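Local coordinates for TIR-NB-LRR type resistance protein RPV1 (Vitis rotundifolia, PDB 5KU7) that belongs to the TIR-NB-LRR class of plant disease-resistance proteins, intracellular immune receptors, and is represented here by its N-terminal TIR domain, at residues A[41-46]-A[51-56]; A[109-114]-A[135-140]; A[25-30]-A[160-165]; A[9-14]-A[83-88]. All blocks are in the same frame, centred on the assembly; numbering follows the deposited sequence.

Interaction 1: A[41-46]-A[51-56]; sequences DDRLRR and APELLK
The guanidinium of Arg45 is a flat group with both faces and much of its rim in use. Leu54 CG lies over one face, with Arg45 NE at 4.0 Å, and Arg43 CB lies across the other, set off toward the rim. Carboxylates take the edges. Along the side formed by NE and NH2 sits Asp41, gripped by two nitrogens: Arg45 NE reaches Asp41 OD2 over 3.0 Å at 165°, in the guanidinium plane, while Arg45 NH2 meets Asp41 OD1 at 2.7 Å from well above the carboxylate plane. Along the neighbouring edge, formed by NH1 and NH2, Arg45 NH2 also makes a salt bridge to Glu53 OE2 (3.1 Å), and a weaker bond runs from NH1 to OE1. The two planes stand 89° apart, so the arginine's edge points onto the face of the Glu53 carboxylate. This salt-bridge network spans the BB loop of the TIR fold, the connection from strand 38-39 to helix 52-59, and ties it to the first turn of that helix, where Ala51 is the N-cap residue. Asp41 OD1 also accepts from Arg43 N, closing an Asx turn; this donor approaches from the opposite face to Arg45 NH2, which fixes the carboxylate's rotation. The Arg45 chain, extended from CG to NE, carries its CD past Ala51 CB at 3.8 Å. Beside the ion pairs, Leu54 CD2 packs against Asp41 CG at 3.8 Å, the side chains crossing near a right angle. Beyond the two segments, Arg45 touches Trp77, and Asp41 O accepts from Arg20, a residue of the malonic acid pocket.

Interaction 2: A[109-114]-A[135-140]; sequences RKQEGS and TALTEA
Thr138 meets Arg109 with its side chain standing nearly square to the arginine's, at a point where the backbones come so close that their CA atoms are 4.2 Å apart. Both branches of the threonine take part. OG1, anti to the carbonyl carbon (chi1 -57°), faces Arg109 O at 2.9 Å; it is hydrogen-bonded to Arg134 O one turn back in its own helix, so whether its single proton also serves Arg109 O is not settled. CG2, on the other branch, rests against Arg109 CG at 4.2 Å.

Gln111 approaches from beside this pair. It is the C-prime residue of a Schellman motif that ends helix 105-110, with the positive phi such a position takes, and its chain bends at chi2 (96°), which swings the amide back toward helix 130-141. Gln111 CG packs on Leu137 CD1 at 3.8 Å, and NE2 passes Leu137 CB at 3.7 Å. The buried amide is satisfied at both ends: NE2 donates to Val108 O, and OE1 accepts from Arg134 NE.

Leu137 extends inward, touching Val108, Phe119 of helix 113-122, Leu82 of helix 76-91 and Phe68 of strand 61-68, so the end of helix 105-110 lies beside helices 113-122, 130-141 and 76-91, with strand 61-68 reached through Phe68.

Interaction 3: A[25-30]-A[160-165]; sequences DHLYSA and EITNSI
Thr162 turns its methyl, not its hydroxyl, toward Leu27 and Ala30. With chi1 at 58°, OG1 occupies the crowded position between the backbone nitrogen and carbonyl carbon, from where it bonds to Ile158 O one turn back. CG2 is thereby left pointing across the helix interface, 3.6 Å from Leu27 CD1 and 3.9 Å from Ala30 CB. Despite its polar branch, Thr162 thus presents only its methyl.

Leu27 has CG anti to its backbone nitrogen (chi1 179°), a setting that carries CD1 over to the partner helix. The leucine and threonine side chains run past each other in opposite senses, whereas Ile161 crosses the leucine at about a right angle and offers CG2 to the same CD1 at 4.2 Å.

Helices 23-33 and 154-175 are neighbours on one face of the TIR domain's parallel sheet; the axes of segments 25-30 and 160-165 approach to 10.2 Å and cross at -40°. The small side chain of Ala30 lies where the backbones draw nearest. Leu27 and Ile161 both reach Ile99 of strand 95-101. On its outer side segment 25-30 meets the second subunit, where His26 stacks on His26 of that chain, consistent with the AE interface of plant TIR domains.

Interaction 4: A[9-14]-A[83-88]; sequences DVFLSF and VKIMEC
Ile85 crosses from helix to sheet through a single methyl, which lands between Phe11 and Ser13. Its CB stays on the helix side, and here the chain forks. CG2 runs alongside the strand and meets none of its atoms; CG1, anti to the carbonyl carbon (chi1 -74°), leads toward it without yet touching. CD1 makes the contact: it sits 3.8 Å from Ser13 CB, 4.1 Å from Ser13 OG, and 4.2 Å from Phe11 CD1, approaching the phenyl ring obliquely.

Residues 11 and 13 share a side of the strand, since side chains alternate along it, and Leu12 between them faces the other way, onto helix 23-33. The core is that of an α/β domain of flavodoxin-like topology, a parallel sheet with helices on both faces: strand 8-14 lies between strands 38-39 and 61-68, and helix 76-91 covers the face opposite helix 23-33. Ile85 also touches Ile58 of helix 52-59 and Ser64 of strand 61-68, while the Phe11 ring meets that of Phe39 with nearly parallel planes. Although Ser13 lies in the interior, its hydroxyl is not left to the isoleucine: OG is hydrogen-bonded with Tyr72 OH and Glu81 OE1.

In the fold
Segment 9-14, on strand 8-14, opens the chain's first long loop, which interaction 4 closes when helix segment 83-88 returns over the sheet. Helix segment 25-30 begins a second, longer loop that segment 160-165 closes, near the C terminus; interactions 3 and 4 therefore cross, and they touch where Leu12 packs on Leu27 and Tyr28. Interaction 1, a short loop between strand 38-39 and helix 52-59, is nested inside both and meets interaction 4 through Leu55 and Lys84. Interaction 2 follows in series after interaction 4, yet lies within the loop of interaction 3; Met86 joins it to helix 76-91. Interactions 3 and 4 concern opposite sheet faces, 1 and 2 a loop and a helix end.

Interaction 1: A[41-46]-A[51-56]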
# COMPACT_ATOMS: atom_id res chain seq x y z
N ASP A 41 15.04 7.23 -3.32
CA ASP A 41 16.28 6.93 -2.58
C ASP A 41 16.13 5.64 -1.79
O ASP A 41 15.23 5.51 -0.97
CB ASP A 41 16.65 8.08 -1.63
CG ASP A 41 17.99 7.82 -0.89
OD1 ASP A 41 18.89 7.21 -1.49
OD2 ASP A 41 18.15 8.24 0.27
N ASP A 42 17.03 4.69 -2.04
CA ASP A 42 17.00 3.43 -1.31
C ASP A 42 18.37 3.08 -0.74
O ASP A 42 18.58 1.95 -0.31
CB ASP A 42 16.50 2.28 -2.20
CG ASP A 42 17.39 2.03 -3.43
OD1 ASP A 42 18.50 2.59 -3.52
OD2 ASP A 42 17.00 1.21 -4.29
N ARG A 43 19.28 4.06 -0.71
CA ARG A 43 20.63 3.85 -0.21
C ARG A 43 20.72 4.06 1.29
O ARG A 43 19.95 4.82 1.88
CB ARG A 43 21.65 4.78 -0.90
CG ARG A 43 21.60 4.76 -2.42
CD ARG A 43 21.87 3.38 -2.96
NE ARG A 43 22.59 3.40 -4.24
CZ ARG A 43 22.06 3.02 -5.40
NH1 ARG A 43 20.80 2.60 -5.45
NH2 ARG A 43 22.79 3.07 -6.51
N LEU A 44 21.67 3.38 1.91
CA LEU A 44 22.01 3.63 3.30
C LEU A 44 22.75 4.95 3.38
O LEU A 44 23.72 5.19 2.65
CB LEU A 44 22.87 2.50 3.86
CG LEU A 44 23.41 2.78 5.26
CD1 LEU A 44 22.28 2.73 6.26
CD2 LEU A 44 24.54 1.83 5.64
N ARG A 45 22.30 5.81 4.28
CA ARG A 45 22.93 7.10 4.41
C ARG A 45 23.08 7.43 5.88
O ARG A 45 22.24 7.09 6.69
CB ARG A 45 22.11 8.18 3.71
CG ARG A 45 21.73 7.82 2.28
CD ARG A 45 21.56 9.07 1.45
NE ARG A 45 21.09 8.74 0.11
CZ ARG A 45 21.86 8.63 -0.96
NH1 ARG A 45 23.17 8.83 -0.87
NH2 ARG A 45 21.30 8.33 -2.12
N ARG A 46 24.19 8.09 6.21
CA ARG A 46 24.38 8.54 7.57
C ARG A 46 25.01 9.92 7.52
O ARG A 46 25.19 10.50 6.44
CB ARG A 46 25.20 7.51 8.36
CG ARG A 46 26.71 7.60 8.28
CD ARG A 46 27.35 6.51 9.18
NE ARG A 46 28.81 6.60 9.26
CZ ARG A 46 29.59 5.72 9.89
NH1 ARG A 46 29.05 4.66 10.49
NH2 ARG A 46 30.91 5.88 9.92
N ALA A 51 22.75 14.23 2.09
CA ALA A 51 23.70 13.75 1.10
C ALA A 51 23.68 14.60 -0.17
O ALA A 51 22.61 14.89 -0.71
CB ALA A 51 23.42 12.30 0.76
N PRO A 52 24.87 15.00 -0.66
CA PRO A 52 25.01 15.76 -1.89
C PRO A 52 24.40 15.06 -3.09
O PRO A 52 23.90 15.74 -3.98
CB PRO A 52 26.54 15.90 -2.06
CG PRO A 52 27.07 15.79 -0.67
CD PRO A 52 26.16 14.82 0.03
N GLU A 53 24.48 13.73 -3.14
CA GLU A 53 23.87 12.95 -4.21
C GLU A 53 22.36 13.26 -4.32
O GLU A 53 21.79 13.26 -5.42
CB GLU A 53 24.10 11.45 -3.99
CG GLU A 53 23.19 10.54 -4.85
CD GLU A 53 23.37 9.03 -4.58
OE1 GLU A 53 24.39 8.63 -3.99
OE2 GLU A 53 22.47 8.24 -4.99
N LEU A 54 21.72 13.53 -3.19
CA LEU A 54 20.29 13.79 -3.18
C LEU A 54 19.94 15.18 -3.73
O LEU A 54 18.98 15.34 -4.50
CB LEU A 54 19.73 13.64 -1.76
CG LEU A 54 19.58 12.23 -1.17
CD1 LEU A 54 18.89 12.26 0.19
CD2 LEU A 54 18.83 11.30 -2.12
N LEU A 55 20.72 16.18 -3.32
CA LEU A 55 20.52 17.54 -3.79
C LEU A 55 20.79 17.60 -5.29
O LEU A 55 20.10 18.30 -6.03
CB LEU A 55 21.42 18.54 -3.04
CG LEU A 55 21.21 18.73 -1.53
CD1 LEU A 55 22.12 19.82 -0.97
CD2 LEU A 55 19.76 19.01 -1.17
N LYS A 56 21.81 16.87 -5.73
CA LYS A 56 22.11 16.78 -7.16
C LYS A 56 20.93 16.12 -7.89
O LYS A 56 20.53 16.55 -8.96
CB LYS A 56 23.40 15.98 -7.39
CG LYS A 56 24.02 16.15 -8.77
CD LYS A 56 25.39 15.51 -8.83
CE LYS A 56 26.02 15.67 -10.21
NZ LYS A 56 25.28 14.89 -11.24

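Interaction 2: A[109-114]-A[135-140]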
# COMPACT_ATOMS: atom_id res chain seq x y z
N ARG A 109 0.61 23.32 5.75
CA ARG A 109 0.71 24.71 5.34
C ARG A 109 1.01 25.60 6.53
O ARG A 109 1.77 26.56 6.43
CB ARG A 109 -0.59 25.15 4.65
CG ARG A 109 -0.52 26.47 3.89
CD ARG A 109 -1.81 26.74 3.09
NE ARG A 109 -2.99 26.83 3.95
CZ ARG A 109 -3.93 25.89 4.03
NH1 ARG A 109 -3.85 24.78 3.31
NH2 ARG A 109 -4.97 26.07 4.85
N LYS A 110 0.40 25.26 7.66
CA LYS A 110 0.47 26.11 8.84
C LYS A 110 1.33 25.49 9.95
O LYS A 110 1.50 26.09 11.00
CB LYS A 110 -0.94 26.41 9.37
CG LYS A 110 -1.83 27.13 8.34
CD LYS A 110 -3.14 27.65 8.92
CE LYS A 110 -4.09 26.57 9.40
NZ LYS A 110 -5.32 27.22 9.98
N GLN A 111 1.85 24.29 9.70
CA GLN A 111 2.63 23.57 10.71
C GLN A 111 1.84 23.38 11.99
O GLN A 111 2.29 23.76 13.07
CB GLN A 111 3.93 24.30 11.02
CG GLN A 111 4.89 24.29 9.87
CD GLN A 111 4.79 25.57 9.05
OE1 GLN A 111 5.08 26.64 9.55
NE2 GLN A 111 4.37 25.45 7.79
N GLU A 112 0.64 22.82 11.85
CA GLU A 112 -0.18 22.43 12.99
C GLU A 112 -0.16 20.91 13.13
O GLU A 112 0.50 20.23 12.35
CB GLU A 112 -1.62 22.95 12.84
CG GLU A 112 -1.70 24.47 12.88
CD GLU A 112 -3.08 25.02 12.50
OE1 GLU A 112 -3.97 24.23 12.11
OE2 GLU A 112 -3.27 26.26 12.61
N GLY A 113 -0.87 20.40 14.13
CA GLY A 113 -0.84 18.99 14.43
C GLY A 113 0.56 18.41 14.52
O GLY A 113 1.46 19.03 15.08
N SER A 114 0.74 17.23 13.95
CA SER A 114 2.01 16.54 14.02
C SER A 114 3.12 17.45 13.50
O SER A 114 4.23 17.44 14.03
CB SER A 114 1.97 15.23 13.23
OG SER A 114 1.85 15.45 11.84
N THR A 135 8.85 28.16 5.48
CA THR A 135 8.53 28.74 4.19
C THR A 135 8.34 27.66 3.13
O THR A 135 7.38 27.70 2.35
CB THR A 135 9.62 29.73 3.75
OG1 THR A 135 9.52 30.91 4.55
CG2 THR A 135 9.46 30.10 2.30
N ALA A 136 9.23 26.68 3.12
CA ALA A 136 9.18 25.61 2.12
C ALA A 136 7.92 24.73 2.28
O ALA A 136 7.32 24.30 1.28
CB ALA A 136 10.43 24.78 2.18
N LEU A 137 7.54 24.45 3.52
CA LEU A 137 6.32 23.70 3.80
C LEU A 137 5.11 24.48 3.32
O LEU A 137 4.28 23.96 2.57
CB LEU A 137 6.18 23.40 5.29
CG LEU A 137 7.10 22.33 5.85
CD1 LEU A 137 7.01 22.29 7.37
CD2 LEU A 137 6.78 20.96 5.25
N THR A 138 5.04 25.74 3.72
CA THR A 138 3.90 26.61 3.42
C THR A 138 3.71 26.80 1.91
O THR A 138 2.59 26.73 1.41
CB THR A 138 4.07 27.98 4.09
OG1 THR A 138 4.24 27.81 5.50
CG2 THR A 138 2.86 28.88 3.83
N GLU A 139 4.81 27.05 1.20
CA GLU A 139 4.75 27.18 -0.25
C GLU A 139 4.33 25.87 -0.93
O GLU A 139 3.43 25.85 -1.78
CB GLU A 139 6.11 27.65 -0.80
CG GLU A 139 6.44 29.10 -0.44
CD GLU A 139 7.74 29.58 -1.06
OE1 GLU A 139 8.38 28.79 -1.78
OE2 GLU A 139 8.11 30.75 -0.83
N ALA A 140 4.98 24.78 -0.54
CA ALA A 140 4.71 23.48 -1.14
C ALA A 140 3.24 23.08 -0.99
O ALA A 140 2.66 22.52 -1.91
CB ALA A 140 5.60 22.43 -0.53

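Interaction 3: A[25-30]-A[160-165]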
# COMPACT_ATOMS: atom_id res chain seq x y z
N ASP A 25 6.21 3.25 -2.16
CA ASP A 25 6.70 2.16 -3.02
C ASP A 25 5.71 1.85 -4.15
O ASP A 25 6.12 1.78 -5.32
CB ASP A 25 6.96 0.90 -2.19
CG ASP A 25 7.70 -0.15 -2.97
OD1 ASP A 25 8.58 0.22 -3.75
OD2 ASP A 25 7.39 -1.35 -2.84
N HIS A 26 4.42 1.71 -3.80
CA HIS A 26 3.35 1.47 -4.79
C HIS A 26 3.26 2.65 -5.77
O HIS A 26 3.05 2.46 -6.98
CB HIS A 26 1.99 1.24 -4.11
CG HIS A 26 1.92 -0.00 -3.27
ND1 HIS A 26 2.16 -1.26 -3.79
CD2 HIS A 26 1.66 -0.18 -1.96
CE1 HIS A 26 2.05 -2.16 -2.83
NE2 HIS A 26 1.76 -1.53 -1.71
N LEU A 27 3.44 3.87 -5.26
CA LEU A 27 3.48 5.06 -6.12
C LEU A 27 4.66 5.01 -7.09
O LEU A 27 4.53 5.27 -8.31
CB LEU A 27 3.57 6.34 -5.27
CG LEU A 27 3.64 7.68 -6.01
CD1 LEU A 27 2.38 7.91 -6.81
CD2 LEU A 27 3.85 8.82 -5.04
N TYR A 28 5.81 4.70 -6.52
CA TYR A 28 7.05 4.57 -7.26
C TYR A 28 6.89 3.58 -8.40
O TYR A 28 7.29 3.84 -9.54
CB TYR A 28 8.17 4.13 -6.31
CG TYR A 28 9.46 3.79 -7.01
CD1 TYR A 28 10.19 4.78 -7.66
CD2 TYR A 28 9.94 2.48 -7.03
CE1 TYR A 28 11.39 4.49 -8.31
CE2 TYR A 28 11.15 2.18 -7.67
CZ TYR A 28 11.86 3.19 -8.32
OH TYR A 28 13.05 2.94 -8.97
N SER A 29 6.34 2.43 -8.08
CA SER A 29 6.18 1.39 -9.09
C SER A 29 5.17 1.85 -10.15
O SER A 29 5.40 1.63 -11.34
CB SER A 29 5.73 0.09 -8.42
OG SER A 29 5.50 -0.91 -9.38
N ALA A 30 4.09 2.50 -9.72
CA ALA A 30 3.08 3.00 -10.67
C ALA A 30 3.68 4.02 -11.64
O ALA A 30 3.36 4.01 -12.83
CB ALA A 30 1.90 3.61 -9.93
N GLU A 160 -4.93 7.65 -10.23
CA GLU A 160 -5.38 9.00 -10.53
C GLU A 160 -4.20 10.00 -10.48
O GLU A 160 -4.02 10.81 -11.40
CB GLU A 160 -6.48 9.39 -9.54
CG GLU A 160 -6.76 10.85 -9.49
CD GLU A 160 -7.91 11.17 -8.58
OE1 GLU A 160 -8.56 10.21 -8.09
OE2 GLU A 160 -8.16 12.38 -8.37
N ILE A 161 -3.38 9.90 -9.44
CA ILE A 161 -2.21 10.75 -9.29
C ILE A 161 -1.21 10.59 -10.43
O ILE A 161 -0.71 11.56 -11.02
CB ILE A 161 -1.52 10.44 -7.95
CG1 ILE A 161 -2.40 10.89 -6.78
CG2 ILE A 161 -0.13 11.09 -7.89
CD1 ILE A 161 -2.01 10.26 -5.47
N THR A 162 -0.90 9.35 -10.75
CA THR A 162 0.14 9.13 -11.73
C THR A 162 -0.36 9.45 -13.15
O THR A 162 0.44 9.80 -14.02
CB THR A 162 0.67 7.71 -11.64
OG1 THR A 162 -0.42 6.81 -11.82
CG2 THR A 162 1.26 7.47 -10.25
N ASN A 163 -1.67 9.36 -13.37
CA ASN A 163 -2.25 9.73 -14.66
C ASN A 163 -2.15 11.22 -14.90
O ASN A 163 -1.76 11.67 -15.97
CB ASN A 163 -3.73 9.34 -14.75
CG ASN A 163 -3.93 7.92 -15.19
OD1 ASN A 163 -3.01 7.27 -15.69
ND2 ASN A 163 -5.16 7.43 -15.04
N SER A 164 -2.50 11.98 -13.87
CA SER A 164 -2.38 13.43 -13.88
C SER A 164 -0.92 13.88 -14.04
O SER A 164 -0.63 14.76 -14.86
CB SER A 164 -2.99 13.99 -12.59
OG SER A 164 -2.72 15.37 -12.47
N ILE A 165 -0.00 13.25 -13.32
CA ILE A 165 1.42 13.58 -13.41
C ILE A 165 1.95 13.27 -14.81
O ILE A 165 2.74 14.03 -15.38
CB ILE A 165 2.26 12.83 -12.35
CG1 ILE A 165 1.95 13.37 -10.96
CG2 ILE A 165 3.77 12.98 -12.61
CD1 ILE A 165 2.66 12.61 -9.86

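Interaction 4: A[9-14]-A[83-88]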
# COMPACT_ATOMS: atom_id res chain seq x y z
N ASP A 9 12.55 12.14 -14.43
CA ASP A 9 11.30 12.87 -14.60
C ASP A 9 10.74 13.32 -13.25
O ASP A 9 10.21 14.42 -13.11
CB ASP A 9 10.30 12.00 -15.35
CG ASP A 9 10.77 11.72 -16.76
OD1 ASP A 9 11.20 12.68 -17.44
OD2 ASP A 9 10.75 10.54 -17.18
N VAL A 10 10.90 12.46 -12.26
CA VAL A 10 10.37 12.71 -10.93
C VAL A 10 11.37 12.35 -9.82
O VAL A 10 11.98 11.27 -9.82
CB VAL A 10 9.08 11.92 -10.69
CG1 VAL A 10 8.70 11.94 -9.21
CG2 VAL A 10 7.96 12.48 -11.55
N PHE A 11 11.53 13.28 -8.88
CA PHE A 11 12.21 12.98 -7.62
C PHE A 11 11.14 12.75 -6.56
O PHE A 11 10.28 13.61 -6.33
CB PHE A 11 13.17 14.12 -7.22
CG PHE A 11 13.85 13.90 -5.90
CD1 PHE A 11 13.25 14.32 -4.72
CD2 PHE A 11 15.09 13.28 -5.82
CE1 PHE A 11 13.87 14.11 -3.49
CE2 PHE A 11 15.72 13.08 -4.60
CZ PHE A 11 15.10 13.50 -3.43
N LEU A 12 11.17 11.57 -5.95
CA LEU A 12 10.24 11.20 -4.89
C LEU A 12 10.72 11.59 -3.50
O LEU A 12 11.62 10.96 -2.96
CB LEU A 12 10.02 9.69 -4.89
CG LEU A 12 8.69 9.22 -5.41
CD1 LEU A 12 8.63 7.70 -5.30
CD2 LEU A 12 7.62 9.91 -4.57
N SER A 13 10.10 12.60 -2.91
CA SER A 13 10.42 12.98 -1.54
C SER A 13 9.38 12.42 -0.57
O SER A 13 8.18 12.65 -0.72
CB SER A 13 10.53 14.50 -1.41
OG SER A 13 10.69 14.92 -0.07
N PHE A 14 9.84 11.69 0.44
CA PHE A 14 8.96 10.99 1.36
C PHE A 14 9.67 10.80 2.69
O PHE A 14 10.89 10.89 2.77
CB PHE A 14 8.55 9.64 0.78
CG PHE A 14 9.72 8.70 0.54
CD1 PHE A 14 10.58 8.89 -0.54
CD2 PHE A 14 9.97 7.65 1.40
CE1 PHE A 14 11.65 8.04 -0.76
CE2 PHE A 14 11.07 6.79 1.20
CZ PHE A 14 11.90 6.98 0.12
N VAL A 83 13.38 22.15 0.88
CA VAL A 83 13.91 23.49 0.58
C VAL A 83 14.59 23.50 -0.77
O VAL A 83 14.37 24.39 -1.58
CB VAL A 83 14.90 23.98 1.65
CG1 VAL A 83 15.56 25.29 1.21
CG2 VAL A 83 14.19 24.17 2.99
N LYS A 84 15.43 22.50 -1.02
CA LYS A 84 16.10 22.35 -2.31
C LYS A 84 15.08 22.25 -3.44
O LYS A 84 15.24 22.88 -4.48
CB LYS A 84 16.99 21.10 -2.33
CG LYS A 84 17.71 20.92 -3.65
CD LYS A 84 18.71 22.11 -3.89
CE LYS A 84 19.44 21.96 -5.22
NZ LYS A 84 20.52 23.00 -5.41
N ILE A 85 14.04 21.45 -3.23
CA ILE A 85 12.99 21.24 -4.21
C ILE A 85 12.31 22.55 -4.57
O ILE A 85 12.07 22.84 -5.74
CB ILE A 85 11.94 20.24 -3.68
CG1 ILE A 85 12.53 18.83 -3.70
CG2 ILE A 85 10.67 20.30 -4.49
CD1 ILE A 85 11.79 17.82 -2.82
N MET A 86 12.00 23.34 -3.56
CA MET A 86 11.32 24.60 -3.79
C MET A 86 12.23 25.65 -4.44
O MET A 86 11.76 26.49 -5.20
CB MET A 86 10.74 25.10 -2.48
CG MET A 86 9.70 24.15 -1.90
SD MET A 86 8.42 23.67 -3.10
CE MET A 86 7.71 25.27 -3.48
N GLU A 87 13.53 25.59 -4.12
CA GLU A 87 14.53 26.46 -4.75
C GLU A 87 14.66 26.17 -6.25
O GLU A 87 14.77 27.09 -7.05
CB GLU A 87 15.89 26.28 -4.06
CG GLU A 87 15.92 26.83 -2.64
CD GLU A 87 17.28 26.70 -1.98
OE1 GLU A 87 18.17 26.05 -2.57
OE2 GLU A 87 17.45 27.24 -0.87
N CYS A 88 14.65 24.89 -6.61
CA CYS A 88 14.72 24.50 -8.02
C CYS A 88 13.44 24.92 -8.72
O CYS A 88 13.39 25.03 -9.94
CB CYS A 88 14.89 22.99 -8.17
SG CYS A 88 16.42 22.37 -7.51